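Local coordinates for putative dienelactone hydrolase (Klebsiella pneumoniae subsp. pneumoniae MGH 78578, PDB 3F67), which probably acts as a hydrolase of the dienelactone hydrolase family, built on the alpha/beta-hydrolase fold, although its natural substrate is not established, at residues I63-Y68 and D101-W106; H115-T120 and W130-H135. All blocks are in the same frame, centred on the assembly; numbering follows the deposited sequence. Where two conformers were deposited one is given.

Contact 1 of 2, residues I63-Y68 and D101-W106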
loop_
_atom_site.group_PDB
_atom_site.type_symbol
_atom_site.label_atom_id
_atom_site.label_comp_id
_atom_site.label_asym_id
_atom_site.label_seq_id
_atom_site.Cartn_x
_atom_site.Cartn_y
_atom_site.Cartn_z
ATOM N N ILE A 63 -5.892 -7.793 3.401
ATOM C CA ILE A 63 -5.815 -8.614 2.136
ATOM C C ILE A 63 -4.657 -8.114 1.296
ATOM O O ILE A 63 -4.602 -6.920 1.002
ATOM C CB ILE A 63 -7.126 -8.493 1.295
ATOM C CG1 ILE A 63 -8.330 -8.958 2.127
ATOM C CG2 ILE A 63 -7.013 -9.373 0.018
ATOM C CD1 ILE A 63 -9.675 -8.371 1.585
ATOM N N ALA A 64 -3.714 -9.008 0.938
ATOM C CA ALA A 64 -2.575 -8.612 0.098
ATOM C C ALA A 64 -2.681 -9.378 -1.238
ATOM O O ALA A 64 -2.390 -10.582 -1.280
ATOM C CB ALA A 64 -1.259 -9.003 0.770
ATOM N N PRO A 65 -3.022 -8.673 -2.321
ATOM C CA PRO A 65 -3.079 -9.313 -3.659
ATOM C C PRO A 65 -1.694 -9.422 -4.333
ATOM O O PRO A 65 -0.836 -8.542 -4.169
ATOM C CB PRO A 65 -3.978 -8.351 -4.457
ATOM C CG PRO A 65 -3.686 -6.982 -3.853
ATOM C CD PRO A 65 -3.533 -7.278 -2.343
ATOM N N GLU A 66 -1.541 -10.487 -5.106
ATOM C CA GLU A 66 -0.371 -10.738 -5.915
ATOM C C GLU A 66 -0.517 -9.911 -7.196
ATOM O O GLU A 66 -0.898 -10.445 -8.257
ATOM C CB GLU A 66 -0.337 -12.229 -6.251
ATOM C CG GLU A 66 1.062 -12.741 -6.597
ATOM C CD GLU A 66 2.023 -12.604 -5.434
ATOM O OE1 GLU A 66 2.579 -11.496 -5.261
ATOM O OE2 GLU A 66 2.232 -13.609 -4.704
ATOM N N LEU A 67 -0.203 -8.615 -7.113
ATOM C CA LEU A 67 -0.539 -7.694 -8.236
ATOM C C LEU A 67 0.224 -7.960 -9.537
ATOM O O LEU A 67 -0.242 -7.567 -10.619
ATOM C CB LEU A 67 -0.358 -6.230 -7.793
ATOM C CG LEU A 67 -1.387 -5.870 -6.709
ATOM C CD1 LEU A 67 -0.987 -4.620 -5.925
ATOM C CD2 LEU A 67 -2.721 -5.588 -7.387
ATOM N N TYR A 68 1.380 -8.627 -9.451
ATOM C CA TYR A 68 2.200 -8.819 -10.666
ATOM C C TYR A 68 1.826 -10.095 -11.431
ATOM O O TYR A 68 2.470 -10.398 -12.435
ATOM C CB TYR A 68 3.707 -8.883 -10.319
ATOM C CG TYR A 68 4.311 -7.608 -9.698
ATOM C CD1 TYR A 68 3.585 -6.401 -9.652
ATOM C CD2 TYR A 68 5.619 -7.632 -9.199
ATOM C CE1 TYR A 68 4.172 -5.218 -9.093
ATOM C CE2 TYR A 68 6.220 -6.484 -8.637
ATOM C CZ TYR A 68 5.495 -5.294 -8.596
ATOM O OH TYR A 68 6.077 -4.188 -8.029
ATOM N N ASP A 101 -9.562 -2.375 -6.988
ATOM C CA ASP A 101 -11.055 -2.306 -6.960
ATOM C C ASP A 101 -11.651 -3.714 -6.850
ATOM O O ASP A 101 -12.659 -3.906 -6.143
ATOM C CB ASP A 101 -11.639 -1.680 -8.226
ATOM C CG ASP A 101 -11.312 -0.190 -8.372
ATOM O OD1 ASP A 101 -11.031 0.522 -7.358
ATOM O OD2 ASP A 101 -11.357 0.259 -9.540
ATOM N N HIS A 102 -11.057 -4.689 -7.560
ATOM C CA HIS A 102 -11.616 -6.054 -7.476
ATOM C C HIS A 102 -11.395 -6.697 -6.112
ATOM O O HIS A 102 -12.201 -7.524 -5.647
ATOM C CB HIS A 102 -11.099 -6.942 -8.623
ATOM C CG HIS A 102 -11.772 -6.638 -9.922
ATOM N ND1 HIS A 102 -11.426 -5.557 -10.699
ATOM C CD2 HIS A 102 -12.814 -7.236 -10.556
ATOM C CE1 HIS A 102 -12.199 -5.512 -11.772
ATOM N NE2 HIS A 102 -13.043 -6.527 -11.718
ATOM N N VAL A 103 -10.283 -6.339 -5.473
ATOM C CA VAL A 103 -10.043 -6.837 -4.120
ATOM C C VAL A 103 -11.161 -6.261 -3.191
ATOM O O VAL A 103 -11.733 -6.989 -2.368
ATOM C CB VAL A 103 -8.660 -6.352 -3.600
ATOM C CG1 VAL A 103 -8.569 -6.668 -2.056
ATOM C CG2 VAL A 103 -7.540 -7.046 -4.379
ATOM N N ALA A 104 -11.459 -4.966 -3.328
ATOM C CA ALA A 104 -12.466 -4.307 -2.483
ATOM C C ALA A 104 -13.826 -4.991 -2.728
ATOM O O ALA A 104 -14.607 -5.233 -1.775
ATOM C CB ALA A 104 -12.534 -2.783 -2.813
ATOM N N SER A 105 -14.112 -5.309 -3.989
ATOM C CA SER A 105 -15.390 -5.955 -4.352
ATOM C C SER A 105 -15.506 -7.331 -3.715
ATOM O O SER A 105 -16.551 -7.701 -3.156
ATOM C CB SER A 105 -15.542 -6.049 -5.872
ATOM O OG SER A 105 -15.790 -4.763 -6.413
ATOM N N TRP A 106 -14.418 -8.090 -3.789
ATOM C CA TRP A 106 -14.388 -9.452 -3.212
ATOM C C TRP A 106 -14.537 -9.320 -1.697
ATOM O O TRP A 106 -15.276 -10.065 -1.091
ATOM C CB TRP A 106 -13.075 -10.159 -3.573
ATOM C CG TRP A 106 -12.866 -11.524 -2.888
ATOM C CD1 TRP A 106 -13.225 -12.758 -3.375
ATOM C CD2 TRP A 106 -12.245 -11.759 -1.621
ATOM N NE1 TRP A 106 -12.868 -13.757 -2.470
ATOM C CE2 TRP A 106 -12.263 -13.163 -1.395
ATOM C CE3 TRP A 106 -11.664 -10.915 -0.647
ATOM C CZ2 TRP A 106 -11.733 -13.742 -0.250
ATOM C CZ3 TRP A 106 -11.155 -11.503 0.517
ATOM C CH2 TRP A 106 -11.180 -12.913 0.685
#
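Val103 meets the strand with both of its methyl groups, one for each of two strand residues. Val103 CG1 stands anti to the backbone N (chi1 169°), which carries it to within 3.7 Å of Ile63 CG2; the two side chains run alongside in opposing senses. Val103 CG2, the other branch, takes Pro65, coming to 3.8 Å from Pro65 CB and nearly as close to Pro65 CG, with the valine roughly perpendicular to the proline. Ile63 is likewise divided: while Ile63 CG2 faces Val103, Ile63 CD1 reaches the benzo edge of Trp106, 3.6 Å from Trp106 CZ3 and in the plane of the indole. Strand 61-65 belongs to the central sheet of an alpha/beta-hydrolase fold, and helix 93-108 packs on one of its faces; the axes of strand 63-65 and helix segment 101-106 run 141° apart in direction and approach to 9.9 Å. Beta-branched residues suit this layer, since each can put separate methyls against two neighbours, and the compact proline ring offers CB and CG to one valine methyl. Beyond the strand, Met18 of strand 16-25 touches both Pro65 and Val103. Trp106 also packs on Thr9 and Ile11 of strand 4-13, and its ring stacks with that of His110.

Contact 2 of 2, residues H115-T120 and W130-H135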
loop_
_atom_site.group_PDB
_atom_site.type_symbol
_atom_site.label_atom_id
_atom_site.label_comp_id
_atom_site.label_asym_id
_atom_site.label_seq_id
_atom_site.Cartn_x
_atom_site.Cartn_y
_atom_site.Cartn_z
ATOM N N HIS A 115 -18.324 -0.175 3.406
ATOM C CA HIS A 115 -18.286 1.209 3.859
ATOM C C HIS A 115 -17.081 1.529 4.733
ATOM O O HIS A 115 -16.988 2.635 5.283
ATOM C CB HIS A 115 -19.598 1.583 4.564
ATOM C CG HIS A 115 -20.784 1.529 3.647
ATOM N ND1 HIS A 115 -20.911 2.350 2.546
ATOM C CD2 HIS A 115 -21.908 0.767 3.680
ATOM C CE1 HIS A 115 -22.061 2.094 1.935
ATOM N NE2 HIS A 115 -22.682 1.139 2.602
ATOM N N ARG A 116 -16.161 0.565 4.854
ATOM C CA ARG A 116 -15.001 0.727 5.765
ATOM C C ARG A 116 -13.737 0.258 5.050
ATOM O O ARG A 116 -12.917 -0.534 5.560
ATOM C CB ARG A 116 -15.240 -0.065 7.073
ATOM C CG ARG A 116 -16.570 0.315 7.735
ATOM C CD ARG A 116 -16.773 -0.453 9.062
ATOM N NE ARG A 116 -15.732 -0.071 10.053
ATOM C CZ ARG A 116 -15.557 -0.706 11.216
ATOM N NH1 ARG A 116 -16.327 -1.750 11.535
ATOM N NH2 ARG A 116 -14.601 -0.292 12.077
ATOM N N LEU A 117 -13.531 0.820 3.864
ATOM C CA LEU A 117 -12.362 0.428 3.062
ATOM C C LEU A 117 -11.169 1.310 3.333
ATOM O O LEU A 117 -11.254 2.539 3.242
ATOM C CB LEU A 117 -12.689 0.517 1.558
ATOM C CG LEU A 117 -11.644 -0.036 0.572
ATOM C CD1 LEU A 117 -11.449 -1.575 0.648
ATOM C CD2 LEU A 117 -12.022 0.422 -0.894
ATOM N N LEU A 118 -10.042 0.651 3.586
ATOM C CA LEU A 118 -8.768 1.337 3.958
ATOM C C LEU A 118 -7.649 0.717 3.118
ATOM O O LEU A 118 -7.792 -0.415 2.612
ATOM C CB LEU A 118 -8.484 1.103 5.437
ATOM C CG LEU A 118 -9.576 1.551 6.403
ATOM C CD1 LEU A 118 -9.328 0.949 7.781
ATOM C CD2 LEU A 118 -9.658 3.079 6.459
ATOM N N ILE A 119 -6.506 1.405 2.984
ATOM C CA ILE A 119 -5.403 0.798 2.260
ATOM C C ILE A 119 -4.078 1.269 2.855
ATOM O O ILE A 119 -3.950 2.424 3.299
ATOM C CB ILE A 119 -5.484 1.150 0.752
ATOM C CG1 ILE A 119 -4.416 0.422 -0.051
ATOM C CG2 ILE A 119 -5.457 2.694 0.519
ATOM C CD1 ILE A 119 -4.666 0.568 -1.636
ATOM N N THR A 120 -3.102 0.377 2.873
ATOM C CA THR A 120 -1.733 0.775 3.210
ATOM C C THR A 120 -0.775 0.061 2.257
ATOM O O THR A 120 -1.068 -1.039 1.764
ATOM C CB THR A 120 -1.408 0.477 4.699
ATOM O OG1 THR A 120 -0.193 1.153 5.057
ATOM C CG2 THR A 120 -1.277 -1.052 4.996
ATOM N N TRP A 130 -0.961 6.212 -2.819
ATOM C CA TRP A 130 -1.381 7.564 -3.181
ATOM C C TRP A 130 -2.301 7.558 -4.390
ATOM O O TRP A 130 -3.333 8.244 -4.407
ATOM C CB TRP A 130 -0.146 8.419 -3.531
ATOM C CG TRP A 130 0.701 8.854 -2.356
ATOM C CD1 TRP A 130 1.939 8.354 -1.982
ATOM C CD2 TRP A 130 0.410 9.930 -1.445
ATOM N NE1 TRP A 130 2.425 9.065 -0.884
ATOM C CE2 TRP A 130 1.500 10.024 -0.539
ATOM C CE3 TRP A 130 -0.692 10.815 -1.296
ATOM C CZ2 TRP A 130 1.541 10.966 0.496
ATOM C CZ3 TRP A 130 -0.656 11.771 -0.260
ATOM C CH2 TRP A 130 0.462 11.840 0.624
ATOM N N LEU A 131 -1.890 6.840 -5.431
ATOM C CA LEU A 131 -2.710 6.792 -6.648
ATOM C C LEU A 131 -4.127 6.280 -6.361
ATOM O O LEU A 131 -5.119 6.795 -6.933
ATOM C CB LEU A 131 -2.061 5.938 -7.740
ATOM C CG LEU A 131 -0.665 6.378 -8.237
ATOM C CD1 LEU A 131 -0.206 5.505 -9.440
ATOM C CD2 LEU A 131 -0.558 7.829 -8.535
ATOM N N TYR A 132 -4.221 5.203 -5.561
ATOM C CA TYR A 132 -5.526 4.597 -5.280
ATOM C C TYR A 132 -6.434 5.560 -4.507
ATOM O O TYR A 132 -7.676 5.595 -4.733
ATOM C CB TYR A 132 -5.362 3.271 -4.483
ATOM C CG TYR A 132 -6.623 2.444 -4.569
ATOM C CD1 TYR A 132 -7.059 1.936 -5.792
ATOM C CD2 TYR A 132 -7.396 2.232 -3.432
ATOM C CE1 TYR A 132 -8.238 1.225 -5.893
ATOM C CE2 TYR A 132 -8.600 1.494 -3.508
ATOM C CZ TYR A 132 -8.993 0.994 -4.738
ATOM O OH TYR A 132 -10.164 0.282 -4.851
ATOM N N ALA A 133 -5.831 6.376 -3.632
ATOM C CA ALA A 133 -6.597 7.378 -2.910
ATOM C C ALA A 133 -7.215 8.451 -3.830
ATOM O O ALA A 133 -8.227 9.042 -3.467
ATOM C CB ALA A 133 -5.738 8.050 -1.771
ATOM N N ALA A 134 -6.657 8.645 -5.030
ATOM C CA ALA A 134 -7.270 9.538 -6.025
ATOM C C ALA A 134 -8.131 8.766 -7.030
ATOM O O ALA A 134 -8.673 9.347 -7.986
ATOM C CB ALA A 134 -6.189 10.302 -6.779
ATOM N N HIS A 135 -8.236 7.457 -6.853
ATOM C CA HIS A 135 -8.970 6.631 -7.825
ATOM C C HIS A 135 -10.347 6.183 -7.328
ATOM O O HIS A 135 -11.335 6.242 -8.069
ATOM C CB HIS A 135 -8.100 5.423 -8.187
ATOM C CG HIS A 135 -8.806 4.380 -9.003
ATOM N ND1 HIS A 135 -8.927 4.461 -10.379
ATOM C CD2 HIS A 135 -9.416 3.226 -8.634
ATOM C CE1 HIS A 135 -9.590 3.400 -10.823
ATOM N NE2 HIS A 135 -9.878 2.626 -9.786
#
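Ile119 points its CD1 methyl at the root of the Tyr132 side chain, lying 3.7 Å from Tyr132 CD2 and 4.0 Å from Tyr132 CB. An extended isoleucine is what spans the gap: CG1 is anti to the backbone N (chi1 -175°) and CD1 continues the zigzag (chi2 169°), so its end reaches the ring although Ile119 CA and Tyr132 CA are 8.4 Å apart. Farther along the ring, Leu117 stands looser, its CD2 4.4 Å from Tyr132 CE2, at the edge and near the ring plane. Two residues apart on strand 116-122, Leu117 and Ile119 direct their side chains to the same side of the sheet. There they meet helix 124-133, which follows the strand in a beta-alpha-beta unit; the sharp turn between the two has the pattern of a nucleophile elbow, with Cys123 the probable nucleophile. Leu97 and Leu100 of helix 93-108 also pack on Tyr132, and Val38 and Ala142 of the flanking strands touch Ile119. The tyrosine hydroxyl, still beside Leu117, is hydrogen-bonded to Asp101 OD1 and Asn136 ND2. Tyrosine thus suits this buried place: its ring gives hydrocarbon to the strand, while partners satisfy its polar end and probably limit its swing.

How the contacts relate
Both contacts are buried, and each sets a helix against the same central sheet, but on different strands: contact 1 joins strand 61-65 to helix 93-108, far apart in sequence, whereas contact 2 joins consecutive elements of one beta-alpha-beta unit. Across its own segments neither has a hydrogen bond; aliphatic branches supply contact 1, with one indole edge among them, while a single phenol ring carries the helix side of contact 2. Polar chemistry appears between the contacts: the carboxylate of Asp101, on helix 93-108, that holds Tyr132 on helix 124-133 probably also takes His135, just after that helix, with Asp101 OD2 2.8 Å from His135 NE2. Ala104 CB also packs 3.8 Å from Leu117 CD2, making the apolar layer continuous.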